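Local atomic coordinates of catechol O-methyltransferase (Niastella koreensis, PDB entry 7CVW), a protein that transfers a methyl group from S-adenosyl-L-methionine to a hydroxyl of catechol-like compounds with the help of magnesium, giving meta- and para-methylated products in equal amounts. Residues Q57-L62 with P80-L85; A140-Y145 with E180-G185; G35-S40 with P92-V97; L161-N166 with M215-V220. All coordinates share one frame; numbering follows the deposited sequence.

Contact 1 of 4, residues Q57-L62 with P80-L85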
# COMPACT_ATOMS: atom_id res chain seq x y z
N GLN A 57 -3.17 5.84 -12.20
CA GLN A 57 -3.03 6.78 -13.35
C GLN A 57 -4.04 7.91 -13.14
O GLN A 57 -4.79 8.28 -14.06
CB GLN A 57 -3.24 6.02 -14.66
CG GLN A 57 -2.22 4.90 -14.81
CD GLN A 57 -2.35 4.25 -16.15
OE1 GLN A 57 -3.28 3.50 -16.41
NE2 GLN A 57 -1.41 4.57 -17.03
N ALA A 58 -4.07 8.45 -11.92
CA ALA A 58 -5.10 9.42 -11.52
C ALA A 58 -5.00 10.69 -12.37
O ALA A 58 -3.91 11.25 -12.54
CB ALA A 58 -4.99 9.73 -10.05
N LYS A 59 -6.13 11.11 -12.89
CA LYS A 59 -6.32 12.43 -13.54
C LYS A 59 -7.26 13.31 -12.69
O LYS A 59 -7.21 14.54 -12.83
CB LYS A 59 -6.89 12.24 -14.95
CG LYS A 59 -7.25 13.53 -15.66
CD LYS A 59 -7.92 13.38 -17.02
CE LYS A 59 -8.30 14.73 -17.58
NZ LYS A 59 -9.06 14.57 -18.84
N ASN A 60 -8.11 12.69 -11.87
CA ASN A 60 -9.13 13.39 -11.05
C ASN A 60 -9.09 12.79 -9.64
O ASN A 60 -9.37 11.61 -9.47
CB ASN A 60 -10.51 13.30 -11.68
CG ASN A 60 -10.61 14.18 -12.91
OD1 ASN A 60 -10.54 15.40 -12.80
ND2 ASN A 60 -10.71 13.57 -14.08
N ILE A 61 -8.73 13.61 -8.67
CA ILE A 61 -8.57 13.15 -7.27
C ILE A 61 -9.49 13.98 -6.38
O ILE A 61 -9.62 15.21 -6.63
CB ILE A 61 -7.11 13.20 -6.81
CG1 ILE A 61 -6.22 12.25 -7.62
CG2 ILE A 61 -7.02 12.88 -5.32
CD1 ILE A 61 -4.77 12.42 -7.33
N LEU A 62 -10.13 13.33 -5.42
CA LEU A 62 -10.96 14.01 -4.39
C LEU A 62 -10.33 13.76 -3.04
O LEU A 62 -10.05 12.60 -2.72
CB LEU A 62 -12.39 13.46 -4.41
CG LEU A 62 -13.35 13.97 -3.33
CD1 LEU A 62 -13.58 15.47 -3.41
CD2 LEU A 62 -14.67 13.26 -3.48
N PRO A 80 -1.30 14.52 -14.19
CA PRO A 80 -0.84 15.14 -15.43
C PRO A 80 -1.18 16.64 -15.40
O PRO A 80 -1.91 17.08 -14.51
CB PRO A 80 -1.62 14.34 -16.49
CG PRO A 80 -2.93 14.00 -15.81
CD PRO A 80 -2.50 13.69 -14.38
N LYS A 81 -0.67 17.42 -16.35
CA LYS A 81 -0.87 18.90 -16.30
C LYS A 81 -2.35 19.27 -16.44
O LYS A 81 -2.73 20.34 -15.91
CB LYS A 81 0.00 19.65 -17.32
CG LYS A 81 0.43 21.03 -16.83
CD LYS A 81 1.56 21.69 -17.61
CE LYS A 81 1.18 22.01 -19.04
NZ LYS A 81 2.37 22.42 -19.82
N ASN A 82 -3.17 18.43 -17.09
CA ASN A 82 -4.62 18.68 -17.27
C ASN A 82 -5.44 17.98 -16.18
O ASN A 82 -6.69 17.95 -16.30
CB ASN A 82 -5.12 18.26 -18.66
CG ASN A 82 -5.06 16.77 -18.94
OD1 ASN A 82 -4.44 16.00 -18.22
ND2 ASN A 82 -5.66 16.36 -20.05
N GLY A 83 -4.77 17.42 -15.17
CA GLY A 83 -5.43 16.72 -14.06
C GLY A 83 -5.93 17.69 -13.01
O GLY A 83 -5.51 18.86 -13.02
N ARG A 84 -6.80 17.24 -12.11
CA ARG A 84 -7.41 18.11 -11.10
C ARG A 84 -7.51 17.36 -9.78
O ARG A 84 -7.75 16.14 -9.78
CB ARG A 84 -8.81 18.56 -11.56
CG ARG A 84 -8.81 19.44 -12.80
CD ARG A 84 -8.18 20.81 -12.56
NE ARG A 84 -8.16 21.64 -13.76
CZ ARG A 84 -7.17 21.72 -14.65
NH1 ARG A 84 -6.05 21.02 -14.51
NH2 ARG A 84 -7.31 22.52 -15.69
N LEU A 85 -7.32 18.09 -8.69
CA LEU A 85 -7.62 17.58 -7.34
C LEU A 85 -8.58 18.57 -6.66
O LEU A 85 -8.30 19.77 -6.59
CB LEU A 85 -6.31 17.42 -6.57
CG LEU A 85 -6.41 16.69 -5.23
CD1 LEU A 85 -5.08 16.04 -4.88
CD2 LEU A 85 -6.85 17.62 -4.13
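Ile61 and Leu85, bridge partners on one face of the sheet, touch through branches set by chi1: Ile61 CG2 lies anti to its backbone N, and Leu85 CG anti to its own (chi1 -170°). The two side chains cross obliquely, with Ile61 CG2 3.7 Å from Leu85 CD1 and Ile61 CB close behind. Leu79 touches both, and Thr72 and Met75 of helix 70-76 pack on Leu85.

On the other face, Asn60 and Arg84 are paired more loosely; Asn60 OD1 stands 3.8 Å from Arg84 CB. The guanidinium turns back on its own segment, where Arg84 NH1 donates to Gly83 O from above the carbonyl plane, at 2.7 Å.

The backbones run parallel, as expected of strands 60-64 and 84-89, joined through helix 70-76 in a beta-alpha-beta crossover of the Rossmann-like methyltransferase fold. Arg84 bonds to the residues on either side of Asn60 in the neighbouring strand: its N donates to Lys59 O at 2.8 Å, and its O accepts from Ile61 N at 2.9 Å.

Before the strands begin, the type I turn Pro80-Gly83 lies against Ala58 and Lys59. Pro80 CD approaches Ala58 O to 3.4 Å, while the extended Lys59 chain passes Asn82 at about a right angle, bringing Lys59 CE to 3.8 Å from Asn82 O. On strand 133-138, Asp134 OD2 accepts from the backbone N of both Lys59 and Asn60.

Contact 2 of 4, residues A140-Y145 with E180-G185. With SAH (S-adenosyl-L-homocysteine), chain E.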
# COMPACT_ATOMS: atom_id res chain seq x y z
N ALA A 140 -11.08 13.61 6.86
CA ALA A 140 -11.63 14.82 7.51
C ALA A 140 -12.03 14.48 8.95
O ALA A 140 -11.26 13.89 9.62
CB ALA A 140 -12.80 15.33 6.72
N ASP A 141 -13.19 14.97 9.39
CA ASP A 141 -13.70 14.55 10.71
C ASP A 141 -13.99 13.05 10.67
O ASP A 141 -14.25 12.51 9.58
CB ASP A 141 -14.88 15.41 11.14
CG ASP A 141 -15.99 15.55 10.11
OD1 ASP A 141 -15.72 15.38 8.90
OD2 ASP A 141 -17.14 15.84 10.51
N LYS A 142 -13.91 12.41 11.83
CA LYS A 142 -13.87 10.93 11.89
C LYS A 142 -15.25 10.30 12.06
O LYS A 142 -15.54 9.28 11.44
CB LYS A 142 -12.84 10.50 12.94
CG LYS A 142 -11.50 11.21 12.82
CD LYS A 142 -10.87 11.07 11.42
CE LYS A 142 -9.51 11.75 11.31
NZ LYS A 142 -9.14 12.08 9.91
N PRO A 143 -16.16 10.82 12.92
CA PRO A 143 -17.46 10.18 13.08
C PRO A 143 -18.22 9.86 11.80
O PRO A 143 -18.83 8.79 11.74
CB PRO A 143 -18.20 11.17 14.00
CG PRO A 143 -17.10 11.72 14.82
CD PRO A 143 -15.97 11.96 13.83
N PRO A 144 -18.27 10.75 10.79
CA PRO A 144 -19.03 10.48 9.56
C PRO A 144 -18.28 9.74 8.43
O PRO A 144 -18.77 9.70 7.32
CB PRO A 144 -19.44 11.87 9.06
CG PRO A 144 -18.46 12.82 9.65
CD PRO A 144 -17.75 12.12 10.79
N TYR A 145 -17.13 9.16 8.72
CA TYR A 145 -16.38 8.41 7.68
C TYR A 145 -17.33 7.44 6.97
O TYR A 145 -17.27 7.31 5.75
CB TYR A 145 -15.25 7.59 8.28
CG TYR A 145 -13.88 8.20 8.23
CD1 TYR A 145 -13.69 9.57 8.37
CD2 TYR A 145 -12.77 7.38 8.17
CE1 TYR A 145 -12.41 10.11 8.35
CE2 TYR A 145 -11.49 7.91 8.17
CZ TYR A 145 -11.31 9.28 8.28
OH TYR A 145 -10.06 9.82 8.30
N GLU A 180 -14.56 7.48 22.78
CA GLU A 180 -13.84 8.51 21.99
C GLU A 180 -14.52 8.63 20.63
O GLU A 180 -14.65 7.62 19.94
CB GLU A 180 -12.39 8.07 21.84
CG GLU A 180 -11.45 9.12 21.30
CD GLU A 180 -9.98 8.77 21.52
OE1 GLU A 180 -9.67 7.94 22.42
OE2 GLU A 180 -9.15 9.32 20.76
N PRO A 181 -15.04 9.80 20.23
CA PRO A 181 -15.70 9.95 18.94
C PRO A 181 -14.89 9.38 17.77
O PRO A 181 -15.49 8.75 16.90
CB PRO A 181 -15.87 11.47 18.81
CG PRO A 181 -16.00 11.95 20.22
CD PRO A 181 -15.11 11.04 21.04
N ALA A 182 -13.59 9.64 17.72
CA ALA A 182 -12.74 9.26 16.57
C ALA A 182 -12.62 7.73 16.53
O ALA A 182 -12.52 7.17 15.43
CB ALA A 182 -11.42 9.95 16.63
N VAL A 183 -12.65 7.08 17.68
CA VAL A 183 -12.51 5.59 17.75
C VAL A 183 -13.85 4.99 17.34
O VAL A 183 -13.87 4.03 16.57
CB VAL A 183 -12.04 5.14 19.14
CG1 VAL A 183 -12.06 3.62 19.27
CG2 VAL A 183 -10.66 5.68 19.46
N GLN A 184 -14.96 5.52 17.84
CA GLN A 184 -16.29 5.04 17.42
C GLN A 184 -16.45 5.24 15.91
O GLN A 184 -16.99 4.33 15.21
CB GLN A 184 -17.40 5.77 18.16
CG GLN A 184 -17.37 5.57 19.66
CD GLN A 184 -18.53 6.26 20.33
OE1 GLN A 184 -19.28 7.03 19.72
NE2 GLN A 184 -18.71 5.98 21.61
N GLY A 185 -16.01 6.37 15.38
CA GLY A 185 -16.12 6.64 13.94
C GLY A 185 -15.35 5.61 13.14
O GLY A 185 -15.86 5.12 12.13
N SAH E . -5.19 15.26 4.92
CA SAH E . -4.48 16.27 5.73
CB SAH E . -4.95 16.23 7.19
CG SAH E . -6.41 16.49 7.37
SD SAH E . -6.63 16.82 9.16
C SAH E . -2.98 15.95 5.62
O SAH E . -2.24 16.83 5.38
OXT SAH E . -2.69 14.82 5.82
C5' SAH E . -8.45 16.89 9.25
C4' SAH E . -8.99 18.11 8.57
O4' SAH E . -10.40 17.90 8.41
C3' SAH E . -8.86 19.45 9.33
O3' SAH E . -8.26 20.46 8.55
C2' SAH E . -10.30 19.81 9.70
O2' SAH E . -10.54 21.19 9.76
C1' SAH E . -11.04 19.13 8.56
N9 SAH E . -12.45 18.90 8.80
C8 SAH E . -13.07 18.71 10.00
N7 SAH E . -14.36 18.56 9.88
C5 SAH E . -14.61 18.67 8.53
C6 SAH E . -15.78 18.59 7.75
N6 SAH E . -16.98 18.42 8.27
N1 SAH E . -15.67 18.75 6.43
C2 SAH E . -14.45 18.94 5.92
N3 SAH E . -13.29 19.05 6.54
C4 SAH E . -13.43 18.87 7.85
O HOH W 1 -17.91 6.43 10.68
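Lys142 and Ala182 carry the apolar part of this contact. Lys142 CB lies 3.8 Å from Ala182 CA, and Ala182 CB touches both CB and CG of the lysine. Next to them Pro143 and Pro181 lie side by side, their side chains pointing the same way, with Pro143 CG 4.2 Å from Pro181 CB.

Backbone packing is closest at Gly185, in the first turns of helix 181-195. Its CA sits 3.9 Å from Pro143 CA and also touches Lys142 O, an approach made possible by the absence of a side chain, since a CB there would run into both residues.

Polar links between the segments go through solvent: one water donates to Pro143 O at 2.7 Å and to Gly185 O at 2.8 Å. Arg188, one turn further along the helix, also donates to Pro143 O.

Within the loop 140-145, side-chain hydrogen bonds centre on Lys142 NZ. CG stands anti to the carbonyl carbon; the bend at chi2 (-55°) turns CD off the line of CB and CG, and the end of the chain leads away from helix 181-195. NZ donates to Ala140 O at 2.8 Å, in the carbonyl plane, and to Tyr145 OH at 2.9 Å; Asn166 OD1, a magnesium ligand, is a further acceptor.

Ala140 and Asp141 meanwhile line the adenine of S-adenosyl-L-homocysteine, Asp141 CB coming within 3.4 Å of N7. The loop after strand 133-138 thus borders both cofactor pocket and metal site, the arrangement of a cation-dependent O-methyltransferase.

Contact 3 of 4, residues G35-S40 with P92-V97. With SAH (S-adenosyl-L-homocysteine), chain E.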
# COMPACT_ATOMS: atom_id res chain seq x y z
N GLY A 35 -1.56 28.13 14.20
CA GLY A 35 -2.26 27.54 15.36
C GLY A 35 -3.11 26.35 14.94
O GLY A 35 -4.20 26.15 15.50
N MET A 36 -2.59 25.54 14.03
CA MET A 36 -3.30 24.34 13.48
C MET A 36 -2.70 23.09 14.08
O MET A 36 -1.52 23.07 14.38
CB MET A 36 -3.17 24.34 11.95
CG MET A 36 -3.97 25.44 11.27
SD MET A 36 -3.57 25.73 9.51
CE MET A 36 -4.13 24.18 8.81
N PRO A 37 -3.50 22.02 14.23
CA PRO A 37 -2.97 20.78 14.78
C PRO A 37 -1.93 20.12 13.85
O PRO A 37 -2.07 20.19 12.64
CB PRO A 37 -4.21 19.93 14.99
CG PRO A 37 -5.19 20.45 13.97
CD PRO A 37 -4.91 21.93 13.84
N ALA A 38 -0.92 19.51 14.46
CA ALA A 38 0.23 18.88 13.76
C ALA A 38 -0.17 17.48 13.35
O ALA A 38 0.35 16.53 13.90
CB ALA A 38 1.45 18.85 14.66
N ILE A 39 -1.14 17.35 12.45
CA ILE A 39 -1.77 16.04 12.15
C ILE A 39 -1.72 15.72 10.65
O ILE A 39 -2.51 14.87 10.22
CB ILE A 39 -3.19 15.97 12.73
CG1 ILE A 39 -4.15 17.00 12.13
CG2 ILE A 39 -3.11 16.07 14.25
CD1 ILE A 39 -5.59 16.89 12.60
N SER A 40 -0.82 16.33 9.89
CA SER A 40 -0.61 15.95 8.47
C SER A 40 -0.20 14.49 8.39
O SER A 40 0.39 13.97 9.35
CB SER A 40 0.49 16.74 7.79
OG SER A 40 0.29 18.15 7.88
N PRO A 92 -12.34 27.76 7.52
CA PRO A 92 -11.90 28.76 6.55
C PRO A 92 -10.44 29.20 6.73
O PRO A 92 -9.79 29.53 5.75
CB PRO A 92 -12.86 29.93 6.80
CG PRO A 92 -14.09 29.26 7.35
CD PRO A 92 -13.54 28.20 8.26
N LYS A 93 -9.95 29.18 7.98
CA LYS A 93 -8.55 29.51 8.30
C LYS A 93 -7.63 28.44 7.72
O LYS A 93 -6.62 28.76 7.04
CB LYS A 93 -8.35 29.62 9.81
CG LYS A 93 -6.94 29.96 10.24
CD LYS A 93 -6.69 29.79 11.71
CE LYS A 93 -6.49 28.35 12.13
NZ LYS A 93 -6.10 28.28 13.56
N HIS A 94 -7.96 27.16 7.95
CA HIS A 94 -7.19 26.04 7.36
C HIS A 94 -7.19 26.16 5.84
O HIS A 94 -6.13 26.05 5.23
CB HIS A 94 -7.81 24.70 7.75
CG HIS A 94 -7.68 24.40 9.20
ND1 HIS A 94 -7.84 23.12 9.69
CD2 HIS A 94 -7.41 25.18 10.27
CE1 HIS A 94 -7.66 23.13 11.00
NE2 HIS A 94 -7.40 24.40 11.39
N ALA A 95 -8.34 26.46 5.25
CA ALA A 95 -8.46 26.52 3.77
C ALA A 95 -7.56 27.65 3.26
O ALA A 95 -6.95 27.48 2.19
CB ALA A 95 -9.90 26.70 3.39
N ALA A 96 -7.51 28.79 3.95
CA ALA A 96 -6.69 29.95 3.52
C ALA A 96 -5.20 29.57 3.60
O ALA A 96 -4.41 29.97 2.70
CB ALA A 96 -6.97 31.18 4.35
N VAL A 97 -4.81 28.87 4.66
CA VAL A 97 -3.41 28.42 4.84
C VAL A 97 -3.06 27.42 3.76
O VAL A 97 -1.98 27.59 3.12
CB VAL A 97 -3.18 27.85 6.25
CG1 VAL A 97 -1.82 27.18 6.36
CG2 VAL A 97 -3.35 28.96 7.26
N SAH E . -5.19 15.26 4.92
CA SAH E . -4.48 16.27 5.73
CB SAH E . -4.95 16.23 7.19
CG SAH E . -6.41 16.49 7.37
SD SAH E . -6.63 16.82 9.16
C SAH E . -2.98 15.95 5.62
O SAH E . -2.24 16.83 5.38
OXT SAH E . -2.69 14.82 5.82
C5' SAH E . -8.45 16.89 9.25
C4' SAH E . -8.99 18.11 8.57
O4' SAH E . -10.40 17.90 8.41
C3' SAH E . -8.86 19.45 9.33
O3' SAH E . -8.26 20.46 8.55
C2' SAH E . -10.30 19.81 9.70
O2' SAH E . -10.54 21.19 9.76
C1' SAH E . -11.04 19.13 8.56
N9 SAH E . -12.45 18.90 8.80
C8 SAH E . -13.07 18.71 10.00
N7 SAH E . -14.36 18.56 9.88
C5 SAH E . -14.61 18.67 8.53
C6 SAH E . -15.78 18.59 7.75
N6 SAH E . -16.98 18.42 8.27
N1 SAH E . -15.67 18.75 6.43
C2 SAH E . -14.45 18.94 5.92
N3 SAH E . -13.29 19.05 6.54
C4 SAH E . -13.43 18.87 7.85
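Met36 lies over one face of the His94 imidazole, and this is the tight part of the contact. The methionine chain bends at chi3 (66°), which sets CE above the ring, offset toward the rim near CG and CD2, 3.8 Å from its centroid and 20° off the normal, in a CH-pi contact. Lower down the chain, Met36 CG is 3.6 Å from His94 NE2. The sulfur stands obliquely to the ring and meets Val97 as well, SD lying 3.9 Å from CG1. Leu31 of helix 22-34 and Leu67 also pack on Met36.

The outer side is looser. Pro37 CD only brushes the ring, obliquely, at 4.1 Å from His94 CE1. Lys93, exposed, reaches across from helix 92-104 to the Schellman turn that ends helix 22-34; its NZ makes a weak, long bond of 3.5 Å to Gly35 O, and Ala34 O is its stronger partner.

With Met36 against its face, the ring donates from His94 ND1 to the ribose O3' of S-adenosyl-L-homocysteine at 2.9 Å, with 162° at the hydrogen. Donation puts a proton on that nitrogen, and the packing of Met36 should help keep the imidazole turned for ribose recognition.

Contact 4 of 4, residues L161-N166 with M215-V220. With MG (magnesium ion), chain C.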
# COMPACT_ATOMS: atom_id res chain seq x y z
N LEU A 161 -9.84 3.91 -6.43
CA LEU A 161 -9.20 3.60 -5.15
C LEU A 161 -9.71 4.60 -4.13
O LEU A 161 -9.55 5.82 -4.37
CB LEU A 161 -7.69 3.71 -5.28
CG LEU A 161 -6.91 3.57 -3.98
CD1 LEU A 161 -7.07 2.18 -3.40
CD2 LEU A 161 -5.44 3.91 -4.22
N ILE A 162 -10.25 4.10 -3.02
CA ILE A 162 -10.68 4.93 -1.88
C ILE A 162 -9.77 4.57 -0.72
O ILE A 162 -9.62 3.38 -0.40
CB ILE A 162 -12.16 4.72 -1.52
CG1 ILE A 162 -13.05 4.96 -2.73
CG2 ILE A 162 -12.54 5.64 -0.37
CD1 ILE A 162 -14.46 4.45 -2.58
N VAL A 163 -9.13 5.58 -0.16
CA VAL A 163 -8.20 5.45 0.99
C VAL A 163 -8.81 6.24 2.15
O VAL A 163 -9.24 7.39 1.91
CB VAL A 163 -6.81 6.00 0.64
CG1 VAL A 163 -5.86 5.89 1.83
CG2 VAL A 163 -6.25 5.31 -0.57
N ALA A 164 -8.85 5.66 3.33
CA ALA A 164 -9.37 6.35 4.53
C ALA A 164 -8.29 6.31 5.61
O ALA A 164 -7.86 5.20 5.95
CB ALA A 164 -10.65 5.71 5.03
N ASP A 165 -7.86 7.46 6.11
CA ASP A 165 -6.78 7.51 7.12
C ASP A 165 -7.35 7.35 8.54
O ASP A 165 -8.52 7.70 8.77
CB ASP A 165 -5.98 8.81 6.99
CG ASP A 165 -4.64 8.82 7.70
OD1 ASP A 165 -4.08 7.72 7.89
OD2 ASP A 165 -4.15 9.93 8.05
N ASN A 166 -6.50 6.89 9.47
CA ASN A 166 -6.79 6.96 10.93
C ASN A 166 -7.92 5.99 11.31
O ASN A 166 -8.84 6.38 12.06
CB ASN A 166 -7.13 8.38 11.38
CG ASN A 166 -6.12 9.41 10.92
OD1 ASN A 166 -6.47 10.32 10.17
ND2 ASN A 166 -4.87 9.27 11.34
N MET A 215 -4.51 2.76 7.65
CA MET A 215 -5.30 3.31 6.53
C MET A 215 -6.12 2.17 5.93
O MET A 215 -5.54 1.08 5.70
CB MET A 215 -4.41 3.92 5.45
CG MET A 215 -3.74 5.18 5.88
SD MET A 215 -3.13 6.11 4.43
CE MET A 215 -2.02 7.25 5.27
N ALA A 216 -7.37 2.44 5.59
CA ALA A 216 -8.18 1.49 4.79
C ALA A 216 -7.93 1.77 3.31
O ALA A 216 -7.83 2.93 2.92
CB ALA A 216 -9.64 1.62 5.08
N LEU A 217 -7.83 0.71 2.52
CA LEU A 217 -7.67 0.81 1.06
C LEU A 217 -8.80 -0.01 0.44
O LEU A 217 -8.94 -1.18 0.81
CB LEU A 217 -6.32 0.24 0.62
CG LEU A 217 -5.13 1.20 0.64
CD1 LEU A 217 -4.80 1.66 2.04
CD2 LEU A 217 -3.91 0.57 -0.04
N ALA A 218 -9.55 0.59 -0.48
CA ALA A 218 -10.69 -0.10 -1.12
C ALA A 218 -10.67 0.18 -2.62
O ALA A 218 -10.48 1.34 -3.02
CB ALA A 218 -11.97 0.36 -0.47
N ILE A 219 -10.92 -0.84 -3.43
CA ILE A 219 -11.07 -0.70 -4.89
C ILE A 219 -12.51 -0.98 -5.25
O ILE A 219 -13.05 -2.04 -4.91
CB ILE A 219 -10.09 -1.58 -5.66
CG1 ILE A 219 -8.66 -1.37 -5.17
CG2 ILE A 219 -10.22 -1.31 -7.15
CD1 ILE A 219 -7.70 -2.36 -5.76
N VAL A 220 -13.13 -0.03 -5.95
CA VAL A 220 -14.55 -0.11 -6.37
C VAL A 220 -14.70 -1.18 -7.48
O VAL A 220 -13.97 -1.14 -8.47
CB VAL A 220 -15.08 1.26 -6.81
CG1 VAL A 220 -16.52 1.16 -7.27
CG2 VAL A 220 -14.97 2.26 -5.66
MG MG C . -5.16 11.91 8.90
O HOH W 2 -3.25 13.20 8.28
O HOH W 3 -6.55 13.63 10.08
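Met215 runs past Val163 and Asp165, and its side chain can be followed atom by atom. CB lies 3.7 Å from Ala164 O. CG, anti to the carbonyl carbon (chi1 -70°), approaches Asp165 OD1 to 3.3 Å. SD rests 3.8 Å from Val163 CG1, and the extended chain finishes with CE 3.4 Å from Asp165 OD1. Met215 thus borders OD1 of the carboxylate, while OD2 is turned to the metal.

Asp165 OD2 binds magnesium at 2.4 Å. Asn166 OD1 is another ligand, and two waters and Asp139 add to the coordination. Asn166 ND2 donates to Asp213, which should help fix the rotation of the amide, and Tyr145 OH is bonded to Asp165 O.

Strands 160-165 and 213-220 are antiparallel: the N-to-C directions of segments 161-165 and 215-220 are 169° apart. In the class I methyltransferase fold, strand 213-220 is the reversed strand of an otherwise parallel seven-stranded sheet, inserted between 160-165 and 199-206. Asp165 and Asn166 lie where the chain passes into the loop, and Asp139 follows strand 133-138. Two hydrogen-bonded pairs join the strands: Ile162 with Ala218, whose Ile162 N to Ala218 O bond is 2.8 Å and nearly straight (173°), and Ala164 with Ala216, bonded in both directions.

Ile162, whose side chain lies on the face of Ala164, also reaches Val220: Ile162 CD1 is 3.8 Å from Val220 CG2. Phe149 and Leu153 pack on Ile162. The face of Leu161, Val163 and Leu217 receives helix 43-55, and Leu55 of the second subunit packs on Leu161 and Ile219.

How the contacts relate
Contacts 1 and 4 lie on the same seven-stranded sheet, with their centres 18 Å apart: contact 1 pairs strands 60-64 and 84-89, and contact 4 pairs 160-165 with the antiparallel 213-220. Strand 133-138 runs between the two pairs. Along the chain, contact 1 is nested inside the loop closed by contact 3, and contacts 2 and 4 follow, their segments alternating. Contacts 2 and 3, about 19 Å apart between centres, both touch S-adenosyl-L-homocysteine. Contacts 2 and 4 touch each other beside the magnesium ion. Cofactor pocket and magnesium site are thus both built on one common sheet.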